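Local coordinates for protein quinone oxidoreductase (PDB 1IYZ) that probably reduces quinones with NADPH as electron donor, as a member of the medium-chain, alcohol-dehydrogenase-like reductase family, at residues L37-H42 / A288-G293; K119-R124 / R213-G218; K128-A133 / D191-V196. One frame throughout, in Å; residues are numbered along the deposited sequence.

The three contacts lie on two sides of the bound NADPH, and each has atoms near it. Interaction 1 joins helices 39-46 and 282-290, while interactions 2 and 3 belong to the parallel six-stranded nucleotide-binding sheet, in which strand 190-195 lies between 128-131 and 212-216. The centres of interactions 2 and 3 are about 8 Å apart, and probable backbone hydrogen bonds join Val-215 to Val-193 and Glu-195; the centre of interaction 1 is about 23 Å from that of interaction 2 and 20 Å from that of interaction 3. Along the chain the pairs close concentrically, 128-133 with 191-196 innermost and 37-42 with 288-293 outermost, so the cofactor cleft is built from distant parts of the sequence.

Interaction 1 (L37-H42 / A288-G293); sequences LNFADH and ALLDRG. With NDP (NADPH dihydro-nicotinamide-adenine-dinucleotide phosphate), chain B.
Leu-290 reaches across from the end of helix 282-290 and sets one methyl, CD2, over the face of the His-42 imidazole. This CH-pi contact is almost exactly centred: CD2 sits 3.9 Å from the ring centroid and only 2° off the ring normal. His-42 has CG anti to its backbone N (chi1 166°), which swings the ring toward the leucine. The same methyl touches the Phe-39 ring obliquely, Leu-290 CD2 lying 3.7 Å from Phe-39 CE2, and the other methyl of Leu-290, CD1, lies 3.7 Å from His-42 NE2. Here the first turn of helix 39-46 meets the last turn of helix 282-290 beside the NADPH cleft, where Phe-39 and Arg-292 are both cofactor-binding residues. Leu-289, directed into the contact, lays CD1 against Leu-37 CB at 3.9 Å and against one face of the Asn-38 carbonyl group. Asn-38 precedes helix 39-46, and its backbone N is held by Asp-41 OD2 at 2.8 Å, while its side-chain OD1 accepts from Lys-297. Beyond the leucines, Arg-292 bends at chi3 (69°) and lays one guanidinium face over the adenine, the exact spacing being doubtful; the edge turns to the 2'-phosphate, where NE makes a long, weak bond to O3X.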
loop_
_atom_site.group_PDB
_atom_site.type_symbol
_atom_site.label_atom_id
_atom_site.label_comp_id
_atom_site.label_asym_id
_atom_site.label_seq_id
_atom_site.Cartn_x
_atom_site.Cartn_y
_atom_site.Cartn_z
ATOM N N LEU A 37 3.043 -17.173 10.041
ATOM C CA LEU A 37 4.418 -17.660 10.061
ATOM C C LEU A 37 5.402 -16.517 10.297
ATOM O O LEU A 37 5.185 -15.392 9.855
ATOM C CB LEU A 37 4.761 -18.382 8.756
ATOM C CG LEU A 37 3.929 -19.620 8.409
ATOM C CD1 LEU A 37 4.565 -20.319 7.222
ATOM C CD2 LEU A 37 3.863 -20.574 9.596
ATOM N N ASN A 38 6.484 -16.823 11.001
ATOM C CA ASN A 38 7.506 -15.841 11.330
ATOM C C ASN A 38 8.862 -16.330 10.878
ATOM O O ASN A 38 9.051 -17.523 10.647
ATOM C CB ASN A 38 7.541 -15.630 12.844
ATOM C CG ASN A 38 6.237 -15.085 13.386
ATOM O OD1 ASN A 38 5.889 -13.920 13.149
ATOM N ND2 ASN A 38 5.502 -15.923 14.115
ATOM N N PHE A 39 9.815 -15.415 10.766
ATOM C CA PHE A 39 11.160 -15.789 10.352
ATOM C C PHE A 39 11.754 -16.669 11.436
ATOM O O PHE A 39 12.595 -17.521 11.174
ATOM C CB PHE A 39 12.020 -14.550 10.164
ATOM C CG PHE A 39 13.158 -14.749 9.224
ATOM C CD1 PHE A 39 14.422 -15.085 9.698
ATOM C CD2 PHE A 39 12.956 -14.646 7.850
ATOM C CE1 PHE A 39 15.473 -15.318 8.818
ATOM C CE2 PHE A 39 13.997 -14.876 6.961
ATOM C CZ PHE A 39 15.262 -15.215 7.445
ATOM N N ALA A 40 11.296 -16.459 12.661
ATOM C CA ALA A 40 11.765 -17.239 13.796
ATOM C C ALA A 40 11.443 -18.719 13.596
ATOM O O ALA A 40 12.218 -19.581 14.004
ATOM C CB ALA A 40 11.115 -16.727 15.091
ATOM N N ASP A 41 10.299 -19.005 12.972
ATOM C CA ASP A 41 9.878 -20.383 12.723
ATOM C C ASP A 41 10.884 -21.036 11.789
ATOM O O ASP A 41 11.242 -22.210 11.939
ATOM C CB ASP A 41 8.474 -20.412 12.090
ATOM C CG ASP A 41 7.376 -19.931 13.055
ATOM O OD1 ASP A 41 7.280 -20.482 14.187
ATOM O OD2 ASP A 41 6.610 -19.010 12.676
ATOM N N HIS A 42 11.344 -20.256 10.821
ATOM C CA HIS A 42 12.320 -20.741 9.876
ATOM C C HIS A 42 13.651 -21.009 10.577
ATOM O O HIS A 42 14.279 -22.045 10.357
ATOM C CB HIS A 42 12.511 -19.719 8.757
ATOM C CG HIS A 42 13.722 -19.979 7.923
ATOM N ND1 HIS A 42 14.889 -19.254 8.060
ATOM C CD2 HIS A 42 13.980 -20.939 7.003
ATOM C CE1 HIS A 42 15.813 -19.759 7.264
ATOM N NE2 HIS A 42 15.287 -20.784 6.612
ATOM N N ALA A 288 7.694 -19.205 1.170
ATOM C CA ALA A 288 7.258 -17.828 0.946
ATOM C C ALA A 288 7.963 -16.873 1.910
ATOM O O ALA A 288 8.282 -15.736 1.557
ATOM C CB ALA A 288 5.750 -17.728 1.111
ATOM N N LEU A 289 8.204 -17.339 3.131
ATOM C CA LEU A 289 8.903 -16.533 4.130
ATOM C C LEU A 289 10.249 -16.064 3.588
ATOM O O LEU A 289 10.696 -14.957 3.880
ATOM C CB LEU A 289 9.154 -17.352 5.398
ATOM C CG LEU A 289 8.116 -17.333 6.516
ATOM C CD1 LEU A 289 8.524 -18.330 7.588
ATOM C CD2 LEU A 289 8.002 -15.926 7.092
ATOM N N LEU A 290 10.890 -16.918 2.795
ATOM C CA LEU A 290 12.198 -16.610 2.236
ATOM C C LEU A 290 12.168 -15.871 0.903
ATOM O O LEU A 290 13.204 -15.385 0.442
ATOM C CB LEU A 290 13.009 -17.900 2.113
ATOM C CG LEU A 290 13.137 -18.631 3.456
ATOM C CD1 LEU A 290 14.004 -19.875 3.315
ATOM C CD2 LEU A 290 13.732 -17.678 4.489
ATOM N N ASP A 291 10.988 -15.776 0.288
ATOM C CA ASP A 291 10.856 -15.074 -0.985
ATOM C C ASP A 291 10.853 -13.563 -0.795
ATOM O O ASP A 291 9.868 -12.988 -0.339
ATOM C CB ASP A 291 9.581 -15.501 -1.709
ATOM C CG ASP A 291 9.309 -14.665 -2.952
ATOM O OD1 ASP A 291 10.280 -14.234 -3.609
ATOM O OD2 ASP A 291 8.125 -14.442 -3.282
ATOM N N ARG A 292 11.959 -12.922 -1.155
ATOM C CA ARG A 292 12.080 -11.478 -1.003
ATOM C C ARG A 292 11.169 -10.707 -1.935
ATOM O O ARG A 292 11.211 -9.478 -1.993
ATOM C CB ARG A 292 13.525 -11.038 -1.209
ATOM C CG ARG A 292 14.458 -11.671 -0.212
ATOM C CD ARG A 292 15.804 -10.987 -0.163
ATOM N NE ARG A 292 15.727 -9.650 0.412
ATOM C CZ ARG A 292 16.795 -8.953 0.781
ATOM N NH1 ARG A 292 17.997 -9.481 0.630
ATOM N NH2 ARG A 292 16.666 -7.734 1.293
ATOM N N GLY A 293 10.339 -11.432 -2.668
ATOM C CA GLY A 293 9.413 -10.768 -3.555
ATOM C C GLY A 293 8.129 -10.481 -2.806
ATOM O O GLY A 293 7.462 -9.485 -3.082
HETATM P PA NDP B . 8.797 -10.028 6.935
HETATM O O1A NDP B . 7.697 -10.303 6.377
HETATM O O2A NDP B . 9.451 -8.657 7.235
HETATM O O5B NDP B . 10.131 -10.709 5.983
HETATM C C5B NDP B . 11.506 -10.444 6.091
HETATM C C4B NDP B . 11.857 -9.338 5.142
HETATM O O4B NDP B . 13.176 -9.005 5.556
HETATM C C3B NDP B . 11.979 -9.695 3.655
HETATM O O3B NDP B . 10.671 -9.622 3.028
HETATM C C2B NDP B . 13.083 -8.761 3.182
HETATM O O2B NDP B . 12.476 -7.576 2.685
HETATM C C1B NDP B . 13.958 -8.497 4.484
HETATM N N9A NDP B . 15.255 -9.127 4.193
HETATM C C8A NDP B . 16.435 -8.527 4.033
HETATM N N7A NDP B . 17.369 -9.436 3.732
HETATM C C5A NDP B . 16.726 -10.583 3.715
HETATM C C6A NDP B . 17.294 -11.813 3.414
HETATM N N6A NDP B . 18.578 -11.965 3.114
HETATM N N1A NDP B . 16.459 -12.854 3.432
HETATM C C2A NDP B . 15.133 -12.736 3.725
HETATM N N3A NDP B . 14.598 -11.546 4.007
HETATM C C4A NDP B . 15.399 -10.440 3.996
HETATM O O3 NDP B . 9.373 -10.667 8.245
HETATM P PN NDP B . 9.035 -11.753 9.340
HETATM O O1N NDP B . 8.354 -11.302 10.539
HETATM O O2N NDP B . 9.859 -13.003 9.220
HETATM O O5D NDP B . 10.412 -11.118 9.968
HETATM C C5D NDP B . 11.750 -11.108 9.338
HETATM C C4D NDP B . 12.778 -10.410 10.290
HETATM O O4D NDP B . 12.113 -9.920 11.473
HETATM C C3D NDP B . 13.803 -11.426 10.794
HETATM O O3D NDP B . 15.095 -10.825 10.765
HETATM C C2D NDP B . 13.290 -11.784 12.166
HETATM O O2D NDP B . 14.273 -12.440 12.952
HETATM C C1D NDP B . 12.890 -10.334 12.619
HETATM N N1N NDP B . 12.072 -10.386 13.874
HETATM C C2N NDP B . 12.835 -10.399 15.067
HETATM C C3N NDP B . 12.106 -10.447 16.324
HETATM C C7N NDP B . 12.859 -10.449 17.608
HETATM O O7N NDP B . 12.416 -10.933 18.680
HETATM N N7N NDP B . 14.098 -9.891 17.667
HETATM C C4N NDP B . 10.699 -10.479 16.278
HETATM C C5N NDP B . 9.982 -10.466 15.106
HETATM C C6N NDP B . 10.664 -10.418 13.897
HETATM P P2B NDP B . 13.216 -6.661 1.507
HETATM O O1X NDP B . 12.427 -5.411 1.464
HETATM O O2X NDP B . 14.594 -6.457 1.972
HETATM O O3X NDP B . 13.121 -7.512 0.305
#

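Interaction 2 (K119-R124 / R213-G218); sequences KRAQAR and RLVYIG. With NDP (NADPH dihydro-nicotinamide-adenine-dinucleotide phosphate), chain B.
Ala-121, the residue at which the chain leaves helix 108-120, brings its CA to 6.4 Å from that of Arg-213 on strand 212-216. A Schellman motif closes the helix there: Gln-122, with positive phi, is its C-prime residue, its own N bonds Lys-119 O, and Ala-123 N returns to Leu-118 O. The turn presents the carbonyl of Ala-121 to the strand, and Arg-213 takes it. Arg-213 NH1 donates to Ala-121 O over 2.6 Å, lying nearly along the C=O axis, with the oxygen almost in the guanidinium plane, although the bond is bent at the hydrogen (131°). The arginine gets there by bending at chi2 and chi3, and its other nitrogens are engaged as well: NH2 forms a salt bridge with Glu-127 and NE donates to Gly-211 O. Three partners therefore fix the rotation of the guanidinium, and its positive charge would suit the carbonyl-rich end of the helix. Deeper in, the apolar part of the contact begins. Ala-121 CB meets Val-215 CG2 at 3.6 Å, with Arg-213 CG at 4.1 Å from the same CB, and Val-215 also rests on Ala-117 of the helix. Just past the end of the strand, the carbonyl O of Ile-217 accepts from the carboxamide N7N of NADPH at 2.7 Å and a nearly straight 163°, while Ile-217 CG2 approaches C2N of the nicotinamide ring. A helix laid on a parallel sheet, with the dinucleotide bound beyond the strand's carboxyl end, is characteristic of the Rossmann fold.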
loop_
_atom_site.group_PDB
_atom_site.type_symbol
_atom_site.label_atom_id
_atom_site.label_comp_id
_atom_site.label_asym_id
_atom_site.label_seq_id
_atom_site.Cartn_x
_atom_site.Cartn_y
_atom_site.Cartn_z
ATOM N N LYS A 119 9.315 1.396 22.137
ATOM C CA LYS A 119 9.199 1.832 23.529
ATOM C C LYS A 119 10.544 1.705 24.243
ATOM O O LYS A 119 10.967 2.610 24.969
ATOM C CB LYS A 119 8.136 1.009 24.257
ATOM N N ARG A 120 11.223 0.585 24.027
ATOM C CA ARG A 120 12.506 0.370 24.658
ATOM C C ARG A 120 13.518 1.406 24.170
ATOM O O ARG A 120 14.413 1.803 24.914
ATOM C CB ARG A 120 12.999 -1.040 24.368
ATOM N N ALA A 121 13.374 1.850 22.925
ATOM C CA ALA A 121 14.289 2.842 22.364
ATOM C C ALA A 121 13.767 4.244 22.651
ATOM O O ALA A 121 14.218 5.234 22.072
ATOM C CB ALA A 121 14.437 2.636 20.874
ATOM N N GLN A 122 12.799 4.310 23.553
ATOM C CA GLN A 122 12.206 5.570 23.960
ATOM C C GLN A 122 11.892 6.541 22.819
ATOM O O GLN A 122 12.258 7.718 22.866
ATOM C CB GLN A 122 13.114 6.247 24.979
ATOM C CG GLN A 122 13.471 5.353 26.142
ATOM C CD GLN A 122 13.864 6.148 27.354
ATOM O OE1 GLN A 122 13.042 6.861 27.936
ATOM N NE2 GLN A 122 15.126 6.045 27.743
ATOM N N ALA A 123 11.198 6.039 21.804
ATOM C CA ALA A 123 10.815 6.848 20.659
ATOM C C ALA A 123 9.849 7.933 21.111
ATOM O O ALA A 123 8.793 7.637 21.666
ATOM C CB ALA A 123 10.156 5.971 19.612
ATOM N N ARG A 124 10.210 9.188 20.878
ATOM C CA ARG A 124 9.348 10.301 21.255
ATOM C C ARG A 124 8.663 10.880 20.022
ATOM O O ARG A 124 9.228 10.877 18.927
ATOM C CB ARG A 124 10.161 11.391 21.962
ATOM C CG ARG A 124 9.913 11.470 23.460
ATOM C CD ARG A 124 10.219 10.147 24.161
ATOM N NE ARG A 124 9.589 10.060 25.482
ATOM C CZ ARG A 124 9.726 9.034 26.322
ATOM N NH1 ARG A 124 10.478 7.984 25.995
ATOM N NH2 ARG A 124 9.110 9.058 27.498
ATOM N N ARG A 213 19.350 5.978 18.546
ATOM C CA ARG A 213 19.496 4.610 19.013
ATOM C C ARG A 213 19.075 3.610 17.949
ATOM O O ARG A 213 18.039 3.766 17.301
ATOM C CB ARG A 213 18.693 4.392 20.294
ATOM C CG ARG A 213 17.497 5.292 20.438
ATOM C CD ARG A 213 17.800 6.476 21.330
ATOM N NE ARG A 213 17.379 7.737 20.718
ATOM C CZ ARG A 213 16.115 8.107 20.522
ATOM N NH1 ARG A 213 15.108 7.321 20.897
ATOM N NH2 ARG A 213 15.858 9.263 19.926
ATOM N N LEU A 214 19.902 2.590 17.752
ATOM C CA LEU A 214 19.615 1.556 16.770
ATOM C C LEU A 214 19.131 0.322 17.514
ATOM O O LEU A 214 19.791 -0.145 18.434
ATOM C CB LEU A 214 20.874 1.233 15.958
ATOM C CG LEU A 214 20.836 0.062 14.962
ATOM C CD1 LEU A 214 21.953 0.218 13.943
ATOM C CD2 LEU A 214 20.979 -1.265 15.708
ATOM N N VAL A 215 17.964 -0.187 17.138
ATOM C CA VAL A 215 17.427 -1.375 17.783
ATOM C C VAL A 215 17.771 -2.582 16.926
ATOM O O VAL A 215 17.360 -2.674 15.769
ATOM C CB VAL A 215 15.909 -1.285 17.927
ATOM C CG1 VAL A 215 15.384 -2.501 18.683
ATOM C CG2 VAL A 215 15.541 0.007 18.629
ATOM N N TYR A 216 18.534 -3.506 17.489
ATOM C CA TYR A 216 18.936 -4.693 16.758
ATOM C C TYR A 216 17.846 -5.745 16.894
ATOM O O TYR A 216 17.768 -6.452 17.897
ATOM C CB TYR A 216 20.255 -5.211 17.319
ATOM C CG TYR A 216 21.074 -5.943 16.305
ATOM C CD1 TYR A 216 20.646 -7.159 15.782
ATOM C CD2 TYR A 216 22.258 -5.403 15.834
ATOM C CE1 TYR A 216 21.383 -7.822 14.809
ATOM C CE2 TYR A 216 23.003 -6.052 14.862
ATOM C CZ TYR A 216 22.561 -7.260 14.351
ATOM O OH TYR A 216 23.296 -7.889 13.373
ATOM N N ILE A 217 17.005 -5.849 15.875
ATOM C CA ILE A 217 15.894 -6.792 15.904
ATOM C C ILE A 217 16.161 -8.112 15.190
ATOM O O ILE A 217 15.542 -9.126 15.500
ATOM C CB ILE A 217 14.632 -6.135 15.320
ATOM C CG1 ILE A 217 14.239 -4.943 16.183
ATOM C CG2 ILE A 217 13.491 -7.116 15.285
ATOM C CD1 ILE A 217 13.082 -4.160 15.627
ATOM N N GLY A 218 17.089 -8.101 14.242
ATOM C CA GLY A 218 17.401 -9.320 13.525
ATOM C C GLY A 218 18.634 -9.239 12.650
ATOM O O GLY A 218 19.192 -8.165 12.415
HETATM P PA NDP B . 8.797 -10.028 6.935
HETATM O O1A NDP B . 7.697 -10.303 6.377
HETATM O O2A NDP B . 9.451 -8.657 7.235
HETATM O O5B NDP B . 10.131 -10.709 5.983
HETATM C C5B NDP B . 11.506 -10.444 6.091
HETATM C C4B NDP B . 11.857 -9.338 5.142
HETATM O O4B NDP B . 13.176 -9.005 5.556
HETATM C C3B NDP B . 11.979 -9.695 3.655
HETATM O O3B NDP B . 10.671 -9.622 3.028
HETATM C C2B NDP B . 13.083 -8.761 3.182
HETATM O O2B NDP B . 12.476 -7.576 2.685
HETATM C C1B NDP B . 13.958 -8.497 4.484
HETATM N N9A NDP B . 15.255 -9.127 4.193
HETATM C C8A NDP B . 16.435 -8.527 4.033
HETATM N N7A NDP B . 17.369 -9.436 3.732
HETATM C C5A NDP B . 16.726 -10.583 3.715
HETATM C C6A NDP B . 17.294 -11.813 3.414
HETATM N N6A NDP B . 18.578 -11.965 3.114
HETATM N N1A NDP B . 16.459 -12.854 3.432
HETATM C C2A NDP B . 15.133 -12.736 3.725
HETATM N N3A NDP B . 14.598 -11.546 4.007
HETATM C C4A NDP B . 15.399 -10.440 3.996
HETATM O O3 NDP B . 9.373 -10.667 8.245
HETATM P PN NDP B . 9.035 -11.753 9.340
HETATM O O1N NDP B . 8.354 -11.302 10.539
HETATM O O2N NDP B . 9.859 -13.003 9.220
HETATM O O5D NDP B . 10.412 -11.118 9.968
HETATM C C5D NDP B . 11.750 -11.108 9.338
HETATM C C4D NDP B . 12.778 -10.410 10.290
HETATM O O4D NDP B . 12.113 -9.920 11.473
HETATM C C3D NDP B . 13.803 -11.426 10.794
HETATM O O3D NDP B . 15.095 -10.825 10.765
HETATM C C2D NDP B . 13.290 -11.784 12.166
HETATM O O2D NDP B . 14.273 -12.440 12.952
HETATM C C1D NDP B . 12.890 -10.334 12.619
HETATM N N1N NDP B . 12.072 -10.386 13.874
HETATM C C2N NDP B . 12.835 -10.399 15.067
HETATM C C3N NDP B . 12.106 -10.447 16.324
HETATM C C7N NDP B . 12.859 -10.449 17.608
HETATM O O7N NDP B . 12.416 -10.933 18.680
HETATM N N7N NDP B . 14.098 -9.891 17.667
HETATM C C4N NDP B . 10.699 -10.479 16.278
HETATM C C5N NDP B . 9.982 -10.466 15.106
HETATM C C6N NDP B . 10.664 -10.418 13.897
HETATM P P2B NDP B . 13.216 -6.661 1.507
HETATM O O1X NDP B . 12.427 -5.411 1.464
HETATM O O2X NDP B . 14.594 -6.457 1.972
HETATM O O3X NDP B . 13.121 -7.512 0.305
#

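Interaction 3 (K128-A133 / D191-V196); sequences KVLVQA and DLVLEV. With NDP (NADPH dihydro-nicotinamide-adenine-dinucleotide phosphate), chain B.
Val-129 and Leu-192 are paired on neighbouring parallel strands, their side chains on the same face, and a valine methyl fills the dip between two leucines. With CG2 anti to its backbone N, Val-129 pushes that methyl to 3.6 Å from Leu-192 CB and 4.1 Å from Leu-194 CG. One step along the same face, Val-131 lies side by side with Leu-194, its CG2 touching CD1, and helix 137-148 covers this surface through Ala-142 and Ala-146. On the reverse face Leu-130 and Val-193 point the same way, Leu-130 CB and CD1 both fitting against Val-193 CG2. At the carboxyl ends the strands part, and Gln-132 bridges the gap: its extended side chain passes beside Leu-194 O while CB meets Val-196 CG2. That valine methyl also abuts Ala-133 CB, which in turn sits 3.4 Å from the ribose O4B of NADPH, so this small patch of Val-196 and Ala-133 borders the cofactor ribose. The sheet bonds run from Leu-192 N to Lys-128 O, Leu-130 N to Leu-192 O and Leu-194 N to Leu-130 O, the last at 3.1 Å. At the opposite end Lys-128 N donates almost straight (176°) to the anti lone pair of Asp-191 OD2, while its own ammonium turns to Gly-189 O. Gln-132 OE1 accepts from Val-196 N at 3.1 Å and NE2 gives a weak bond to Glu-195 OE2, which Ser-204 OG also binds. Side-chain groups thus continue the pairing beyond both ends of the ladder, the Gln-132 and Glu-195 end buried, the Lys-128 and Asp-191 end partly exposed.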
loop_
_atom_site.group_PDB
_atom_site.type_symbol
_atom_site.label_atom_id
_atom_site.label_comp_id
_atom_site.label_asym_id
_atom_site.label_seq_id
_atom_site.Cartn_x
_atom_site.Cartn_y
_atom_site.Cartn_z
ATOM N N LYS A 128 12.566 10.809 14.025
ATOM C CA LYS A 128 12.710 10.166 12.732
ATOM C C LYS A 128 13.149 8.716 12.890
ATOM O O LYS A 128 14.152 8.441 13.543
ATOM C CB LYS A 128 13.746 10.934 11.913
ATOM C CG LYS A 128 13.336 12.364 11.610
ATOM C CD LYS A 128 14.515 13.211 11.171
ATOM C CE LYS A 128 15.440 13.505 12.337
ATOM N NZ LYS A 128 16.653 14.277 11.933
ATOM N N VAL A 129 12.403 7.787 12.302
ATOM C CA VAL A 129 12.781 6.384 12.402
ATOM C C VAL A 129 12.860 5.679 11.053
ATOM O O VAL A 129 11.971 5.797 10.212
ATOM C CB VAL A 129 11.828 5.592 13.325
ATOM C CG1 VAL A 129 10.423 5.602 12.773
ATOM C CG2 VAL A 129 12.329 4.165 13.468
ATOM N N LEU A 130 13.948 4.946 10.864
ATOM C CA LEU A 130 14.177 4.198 9.636
ATOM C C LEU A 130 13.692 2.761 9.838
ATOM O O LEU A 130 14.231 2.042 10.682
ATOM C CB LEU A 130 15.675 4.177 9.305
ATOM C CG LEU A 130 16.201 3.620 7.969
ATOM C CD1 LEU A 130 17.569 3.016 8.226
ATOM C CD2 LEU A 130 15.302 2.558 7.380
ATOM N N VAL A 131 12.681 2.353 9.073
ATOM C CA VAL A 131 12.167 0.989 9.155
ATOM C C VAL A 131 12.627 0.217 7.918
ATOM O O VAL A 131 12.234 0.546 6.793
ATOM C CB VAL A 131 10.622 0.960 9.208
ATOM C CG1 VAL A 131 10.112 -0.474 8.987
ATOM C CG2 VAL A 131 10.137 1.489 10.549
ATOM N N GLN A 132 13.469 -0.796 8.122
ATOM C CA GLN A 132 13.967 -1.601 7.004
ATOM C C GLN A 132 12.970 -2.718 6.720
ATOM O O GLN A 132 12.063 -2.957 7.530
ATOM C CB GLN A 132 15.322 -2.212 7.338
ATOM C CG GLN A 132 16.379 -1.225 7.795
ATOM C CD GLN A 132 17.669 -1.935 8.158
ATOM O OE1 GLN A 132 17.647 -2.958 8.847
ATOM N NE2 GLN A 132 18.794 -1.405 7.698
ATOM N N ALA A 133 13.135 -3.401 5.584
ATOM C CA ALA A 133 12.217 -4.477 5.201
ATOM C C ALA A 133 10.794 -3.983 5.456
ATOM O O ALA A 133 9.928 -4.735 5.900
ATOM C CB ALA A 133 12.497 -5.719 6.023
ATOM N N ASP A 191 16.954 9.376 14.230
ATOM C CA ASP A 191 16.923 9.275 15.680
ATOM C C ASP A 191 16.811 7.807 16.069
ATOM O O ASP A 191 17.298 7.398 17.124
ATOM C CB ASP A 191 15.730 10.050 16.251
ATOM C CG ASP A 191 15.807 11.541 15.959
ATOM O OD1 ASP A 191 16.802 12.180 16.371
ATOM O OD2 ASP A 191 14.873 12.076 15.320
ATOM N N LEU A 192 16.186 7.020 15.194
ATOM C CA LEU A 192 15.972 5.595 15.433
ATOM C C LEU A 192 16.136 4.711 14.204
ATOM O O LEU A 192 15.806 5.101 13.082
ATOM C CB LEU A 192 14.567 5.371 15.992
ATOM C CG LEU A 192 14.329 5.867 17.413
ATOM C CD1 LEU A 192 12.858 6.198 17.618
ATOM C CD2 LEU A 192 14.811 4.804 18.389
ATOM N N VAL A 193 16.637 3.505 14.425
ATOM C CA VAL A 193 16.798 2.559 13.340
ATOM C C VAL A 193 16.429 1.162 13.801
ATOM O O VAL A 193 16.998 0.646 14.764
ATOM C CB VAL A 193 18.241 2.532 12.807
ATOM C CG1 VAL A 193 18.425 1.343 11.889
ATOM C CG2 VAL A 193 18.539 3.814 12.057
ATOM N N LEU A 194 15.461 0.558 13.125
ATOM C CA LEU A 194 15.053 -0.800 13.452
ATOM C C LEU A 194 15.831 -1.705 12.500
ATOM O O LEU A 194 15.507 -1.816 11.321
ATOM C CB LEU A 194 13.541 -0.948 13.272
ATOM C CG LEU A 194 12.764 0.101 14.074
ATOM C CD1 LEU A 194 11.257 -0.105 13.918
ATOM C CD2 LEU A 194 13.172 0.009 15.539
ATOM N N GLU A 195 16.878 -2.332 13.025
ATOM C CA GLU A 195 17.756 -3.203 12.242
ATOM C C GLU A 195 17.299 -4.641 12.141
ATOM O O GLU A 195 17.355 -5.381 13.121
ATOM C CB GLU A 195 19.159 -3.192 12.840
ATOM C CG GLU A 195 20.150 -2.340 12.095
ATOM C CD GLU A 195 20.544 -2.948 10.773
ATOM O OE1 GLU A 195 20.838 -4.161 10.755
ATOM O OE2 GLU A 195 20.572 -2.217 9.758
ATOM N N VAL A 196 16.864 -5.048 10.953
ATOM C CA VAL A 196 16.425 -6.421 10.762
ATOM C C VAL A 196 17.368 -7.115 9.789
ATOM O O VAL A 196 17.311 -8.332 9.617
ATOM C CB VAL A 196 14.977 -6.488 10.222
ATOM C CG1 VAL A 196 14.031 -5.786 11.180
ATOM C CG2 VAL A 196 14.904 -5.853 8.857
HETATM P PA NDP B . 8.797 -10.028 6.935
HETATM O O1A NDP B . 7.697 -10.303 6.377
HETATM O O2A NDP B . 9.451 -8.657 7.235
HETATM O O5B NDP B . 10.131 -10.709 5.983
HETATM C C5B NDP B . 11.506 -10.444 6.091
HETATM C C4B NDP B . 11.857 -9.338 5.142
HETATM O O4B NDP B . 13.176 -9.005 5.556
HETATM C C3B NDP B . 11.979 -9.695 3.655
HETATM O O3B NDP B . 10.671 -9.622 3.028
HETATM C C2B NDP B . 13.083 -8.761 3.182
HETATM O O2B NDP B . 12.476 -7.576 2.685
HETATM C C1B NDP B . 13.958 -8.497 4.484
HETATM N N9A NDP B . 15.255 -9.127 4.193
HETATM C C8A NDP B . 16.435 -8.527 4.033
HETATM N N7A NDP B . 17.369 -9.436 3.732
HETATM C C5A NDP B . 16.726 -10.583 3.715
HETATM C C6A NDP B . 17.294 -11.813 3.414
HETATM N N6A NDP B . 18.578 -11.965 3.114
HETATM N N1A NDP B . 16.459 -12.854 3.432
HETATM C C2A NDP B . 15.133 -12.736 3.725
HETATM N N3A NDP B . 14.598 -11.546 4.007
HETATM C C4A NDP B . 15.399 -10.440 3.996
HETATM O O3 NDP B . 9.373 -10.667 8.245
HETATM P PN NDP B . 9.035 -11.753 9.340
HETATM O O1N NDP B . 8.354 -11.302 10.539
HETATM O O2N NDP B . 9.859 -13.003 9.220
HETATM O O5D NDP B . 10.412 -11.118 9.968
HETATM C C5D NDP B . 11.750 -11.108 9.338
HETATM C C4D NDP B . 12.778 -10.410 10.290
HETATM O O4D NDP B . 12.113 -9.920 11.473
HETATM C C3D NDP B . 13.803 -11.426 10.794
HETATM O O3D NDP B . 15.095 -10.825 10.765
HETATM C C2D NDP B . 13.290 -11.784 12.166
HETATM O O2D NDP B . 14.273 -12.440 12.952
HETATM C C1D NDP B . 12.890 -10.334 12.619
HETATM N N1N NDP B . 12.072 -10.386 13.874
HETATM C C2N NDP B . 12.835 -10.399 15.067
HETATM C C3N NDP B . 12.106 -10.447 16.324
HETATM C C7N NDP B . 12.859 -10.449 17.608
HETATM O O7N NDP B . 12.416 -10.933 18.680
HETATM N N7N NDP B . 14.098 -9.891 17.667
HETATM C C4N NDP B . 10.699 -10.479 16.278
HETATM C C5N NDP B . 9.982 -10.466 15.106
HETATM C C6N NDP B . 10.664 -10.418 13.897
HETATM P P2B NDP B . 13.216 -6.661 1.507
HETATM O O1X NDP B . 12.427 -5.411 1.464
HETATM O O2X NDP B . 14.594 -6.457 1.972
HETATM O O3X NDP B . 13.121 -7.512 0.305
#